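PDB 4HH8: butyrophilin subfamily 1 member A1 from Bos taurus, which probably serves in the secretion of milk-fat droplets and probably inhibits T-cell proliferation, the chain here being its extracellular pair of immunoglobulin domains. Local coordinates for residues A[126-138]-A[208-222]. The protein carries 1 engineered substitution. Numbering follows the deposited sequence.
Sequences KVAALGSDPHISM and NLLLGQEKEVEVSIP
Ile-136 packs on Val-217 and Val-219, and Pro-134 on Val-217, in a side-chain contact between the two sheets of the second immunoglobulin domain, which continues through the interdomain linker to the 208–213 turn. Strands 135–138 and 213–220 run in the same general direction, 26° apart, their axes approaching to 7.1 Å, a gap that branched apolar side chains fill. Val-217 turns CG1 between its backbone N and carbonyl carbon (chi1 66°), where it meets Ile-136 CG1 at 3.6 Å. Compact Pro-134 lays its CD against Lys-215 CB, while selenomethionine Met-138 bends to bring CE against CD of the poorly ordered Pro-222.

Lys-215, long and extended, crosses Asp-133 at about a right angle; NZ donates to Gly-131 O at 2.8 Å, in the carbonyl plane, and forms a salt bridge with Asp-133 OD1. Asn-208 uses both ends of its amide: ND2 reaches Ala-129 O at 2.9 Å from above the carbonyl plane, and OD1 accepts from Leu-211 N at 3.1 Å in an Asx motif, steadying the turn. Small Ala-128 lets Leu-211 CG approach its CB to 3.7 Å.

Beyond, Leu-210 and Leu-211 touch Leu-25 of the first domain's strand 24–27, while Ile-136 rests on Leu-148 of strand 146–155 and disulfide-bonded Cys-204 of strand 201–208.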
# COMPACT_ATOMS: atom_id res chain seq x y z
N LYS A 126 2.61 2.64 3.51
CA LYS A 126 1.47 2.61 2.59
C LYS A 126 1.67 1.49 1.63
O LYS A 126 2.58 1.56 0.85
CB LYS A 126 1.37 3.92 1.78
CG LYS A 126 0.87 5.14 2.56
CD LYS A 126 -0.59 5.05 2.86
CE LYS A 126 -1.11 6.38 3.25
NZ LYS A 126 -2.55 6.19 3.50
N VAL A 127 0.78 0.50 1.63
CA VAL A 127 0.94 -0.67 0.78
C VAL A 127 0.07 -0.52 -0.45
O VAL A 127 -1.03 0.03 -0.36
CB VAL A 127 0.61 -2.01 1.50
CG1 VAL A 127 0.78 -3.14 0.53
CG2 VAL A 127 1.47 -2.18 2.78
N ALA A 128 0.56 -1.01 -1.58
CA ALA A 128 -0.15 -0.93 -2.82
C ALA A 128 -0.02 -2.23 -3.62
O ALA A 128 0.99 -2.92 -3.54
CB ALA A 128 0.36 0.24 -3.65
N ALA A 129 -1.06 -2.59 -4.35
CA ALA A 129 -0.94 -3.66 -5.32
C ALA A 129 -1.62 -3.18 -6.55
O ALA A 129 -2.66 -2.52 -6.48
CB ALA A 129 -1.59 -4.92 -4.84
N LEU A 130 -1.04 -3.54 -7.66
CA LEU A 130 -1.57 -3.24 -8.95
C LEU A 130 -2.24 -4.49 -9.47
O LEU A 130 -1.64 -5.55 -9.45
CB LEU A 130 -0.38 -2.93 -9.80
CG LEU A 130 -0.61 -2.28 -11.12
CD1 LEU A 130 -0.97 -0.81 -10.90
CD2 LEU A 130 0.81 -2.46 -11.54
N GLY A 131 -3.48 -4.38 -9.94
CA GLY A 131 -4.25 -5.57 -10.34
C GLY A 131 -4.14 -6.00 -11.78
O GLY A 131 -3.24 -5.56 -12.49
N SER A 132 -5.09 -6.84 -12.21
CA SER A 132 -5.06 -7.49 -13.52
C SER A 132 -5.51 -6.56 -14.63
O SER A 132 -6.24 -5.59 -14.35
CB SER A 132 -6.01 -8.68 -13.52
OG SER A 132 -7.32 -8.28 -13.15
N ASP A 133 -5.11 -6.88 -15.86
CA ASP A 133 -5.65 -6.25 -17.07
C ASP A 133 -7.17 -6.22 -17.03
O ASP A 133 -7.82 -7.27 -16.93
CB ASP A 133 -5.21 -6.99 -18.34
CG ASP A 133 -3.73 -6.81 -18.68
OD1 ASP A 133 -2.94 -6.33 -17.85
OD2 ASP A 133 -3.34 -7.18 -19.79
N PRO A 134 -7.77 -5.00 -17.09
CA PRO A 134 -9.24 -4.88 -17.00
C PRO A 134 -9.94 -5.53 -18.18
O PRO A 134 -9.34 -5.68 -19.23
CB PRO A 134 -9.50 -3.37 -17.00
CG PRO A 134 -8.17 -2.72 -17.37
CD PRO A 134 -7.09 -3.70 -16.99
N HIS A 135 -11.20 -5.89 -17.99
CA HIS A 135 -11.93 -6.55 -19.03
C HIS A 135 -13.30 -5.97 -19.13
O HIS A 135 -13.96 -5.75 -18.11
CB HIS A 135 -12.06 -8.05 -18.73
CG HIS A 135 -12.76 -8.79 -19.81
ND1 HIS A 135 -14.10 -9.10 -19.75
CD2 HIS A 135 -12.34 -9.20 -21.02
CE1 HIS A 135 -14.46 -9.70 -20.87
NE2 HIS A 135 -13.41 -9.74 -21.67
N ILE A 136 -13.76 -5.76 -20.34
CA ILE A 136 -15.13 -5.31 -20.54
C ILE A 136 -16.03 -6.39 -21.16
O ILE A 136 -15.74 -6.90 -22.23
CB ILE A 136 -15.21 -3.98 -21.37
CG1 ILE A 136 -14.58 -2.82 -20.60
CG2 ILE A 136 -16.64 -3.64 -21.65
CD1 ILE A 136 -14.32 -1.54 -21.50
N SER A 137 -17.12 -6.69 -20.47
CA SER A 137 -18.23 -7.49 -20.97
C SER A 137 -19.25 -6.59 -21.61
O SER A 137 -19.64 -5.60 -21.01
CB SER A 137 -18.97 -8.14 -19.80
OG SER A 137 -18.48 -9.42 -19.57
N MSE A 138 -19.74 -7.00 -22.78
CA MSE A 138 -20.80 -6.30 -23.48
C MSE A 138 -22.05 -7.15 -23.45
O MSE A 138 -21.99 -8.36 -23.70
CB MSE A 138 -20.42 -6.16 -24.95
CG MSE A 138 -19.44 -5.08 -25.31
SE MSE A 138 -20.17 -4.08 -26.85
CE MSE A 138 -20.59 -5.60 -28.03
N ASN A 208 -4.62 2.75 -9.63
CA ASN A 208 -4.15 2.80 -8.25
C ASN A 208 -3.62 4.23 -7.98
O ASN A 208 -2.53 4.58 -8.44
CB ASN A 208 -3.07 1.75 -8.06
CG ASN A 208 -2.66 1.58 -6.63
OD1 ASN A 208 -2.38 2.54 -5.96
ND2 ASN A 208 -2.61 0.31 -6.14
N LEU A 209 -4.38 5.01 -7.21
CA LEU A 209 -4.09 6.43 -6.91
C LEU A 209 -2.83 6.65 -6.06
O LEU A 209 -2.15 7.65 -6.20
CB LEU A 209 -5.27 7.07 -6.18
CG LEU A 209 -6.56 7.00 -7.01
CD1 LEU A 209 -7.67 7.63 -6.22
CD2 LEU A 209 -6.31 7.78 -8.27
N LEU A 210 -2.51 5.66 -5.24
CA LEU A 210 -1.34 5.66 -4.41
C LEU A 210 -0.03 5.49 -5.21
O LEU A 210 0.95 6.20 -4.97
CB LEU A 210 -1.51 4.52 -3.41
CG LEU A 210 -0.69 4.44 -2.15
CD1 LEU A 210 -0.58 5.82 -1.43
CD2 LEU A 210 -1.36 3.40 -1.26
N LEU A 211 -0.02 4.56 -6.16
CA LEU A 211 1.10 4.44 -7.10
C LEU A 211 1.06 5.44 -8.25
O LEU A 211 2.09 5.65 -8.89
CB LEU A 211 1.17 3.03 -7.71
CG LEU A 211 1.41 1.83 -6.78
CD1 LEU A 211 1.33 0.53 -7.53
CD2 LEU A 211 2.75 1.95 -6.08
N GLY A 212 -0.09 6.04 -8.54
CA GLY A 212 -0.25 6.86 -9.74
C GLY A 212 -0.04 6.01 -10.99
O GLY A 212 0.66 6.43 -11.94
N GLN A 213 -0.63 4.81 -10.99
CA GLN A 213 -0.52 3.88 -12.12
C GLN A 213 -1.89 3.31 -12.50
O GLN A 213 -2.69 2.95 -11.63
CB GLN A 213 0.43 2.72 -11.79
CG GLN A 213 1.88 3.12 -11.45
CD GLN A 213 2.76 1.92 -11.10
OE1 GLN A 213 2.28 0.79 -11.07
NE2 GLN A 213 4.04 2.16 -10.84
N GLU A 214 -2.15 3.19 -13.80
CA GLU A 214 -3.40 2.65 -14.23
C GLU A 214 -3.25 1.70 -15.39
O GLU A 214 -2.20 1.71 -16.07
CB GLU A 214 -4.35 3.77 -14.65
CG GLU A 214 -3.94 4.52 -15.90
CD GLU A 214 -4.74 5.81 -16.09
OE1 GLU A 214 -5.32 6.01 -17.17
OE2 GLU A 214 -4.81 6.63 -15.14
N LYS A 215 -4.31 0.91 -15.62
CA LYS A 215 -4.44 0.08 -16.81
C LYS A 215 -5.78 0.35 -17.40
O LYS A 215 -6.70 0.74 -16.68
CB LYS A 215 -4.32 -1.42 -16.50
CG LYS A 215 -3.01 -1.84 -15.91
CD LYS A 215 -3.04 -3.34 -15.67
CE LYS A 215 -1.78 -3.86 -15.00
NZ LYS A 215 -1.84 -5.34 -14.96
N GLU A 216 -5.88 0.18 -18.72
CA GLU A 216 -7.15 0.43 -19.38
C GLU A 216 -7.43 -0.60 -20.43
O GLU A 216 -6.55 -1.37 -20.85
CB GLU A 216 -7.20 1.84 -19.99
CG GLU A 216 -6.61 1.94 -21.37
CD GLU A 216 -6.58 3.35 -21.88
OE1 GLU A 216 -6.03 4.23 -21.17
OE2 GLU A 216 -7.09 3.59 -22.99
N VAL A 217 -8.70 -0.62 -20.83
CA VAL A 217 -9.15 -1.53 -21.85
C VAL A 217 -10.18 -0.77 -22.66
O VAL A 217 -11.01 -0.03 -22.13
CB VAL A 217 -9.70 -2.86 -21.26
CG1 VAL A 217 -10.99 -2.62 -20.44
CG2 VAL A 217 -9.93 -3.91 -22.37
N GLU A 218 -10.09 -0.92 -23.97
CA GLU A 218 -11.00 -0.25 -24.88
C GLU A 218 -11.90 -1.31 -25.49
O GLU A 218 -11.47 -2.41 -25.74
CB GLU A 218 -10.16 0.46 -25.95
CG GLU A 218 -10.92 1.36 -26.92
CD GLU A 218 -10.07 2.53 -27.38
OE1 GLU A 218 -8.82 2.46 -27.22
OE2 GLU A 218 -10.65 3.54 -27.86
N VAL A 219 -13.17 -1.00 -25.68
CA VAL A 219 -14.04 -1.90 -26.41
C VAL A 219 -14.72 -1.14 -27.56
O VAL A 219 -14.53 0.05 -27.71
CB VAL A 219 -15.06 -2.61 -25.49
CG1 VAL A 219 -16.11 -1.64 -24.96
CG2 VAL A 219 -15.70 -3.79 -26.22
N SER A 220 -15.50 -1.86 -28.37
CA SER A 220 -15.99 -1.37 -29.64
C SER A 220 -17.48 -1.61 -29.69
O SER A 220 -17.93 -2.73 -29.44
CB SER A 220 -15.31 -2.15 -30.76
OG SER A 220 -15.31 -1.38 -31.94
N ILE A 221 -18.23 -0.56 -30.01
CA ILE A 221 -19.69 -0.63 -29.99
C ILE A 221 -20.29 -0.73 -31.40
O ILE A 221 -20.04 0.15 -32.23
CB ILE A 221 -20.30 0.64 -29.29
CG1 ILE A 221 -19.83 0.76 -27.83
CG2 ILE A 221 -21.82 0.66 -29.41
CD1 ILE A 221 -18.66 1.70 -27.66
N PRO A 222 -21.08 -1.81 -31.67
CA PRO A 222 -21.96 -1.97 -32.84
C PRO A 222 -23.12 -0.97 -32.93
O PRO A 222 -23.73 -0.63 -31.90
CB PRO A 222 -22.51 -3.40 -32.68
CG PRO A 222 -22.04 -3.88 -31.33
CD PRO A 222 -20.79 -3.11 -31.05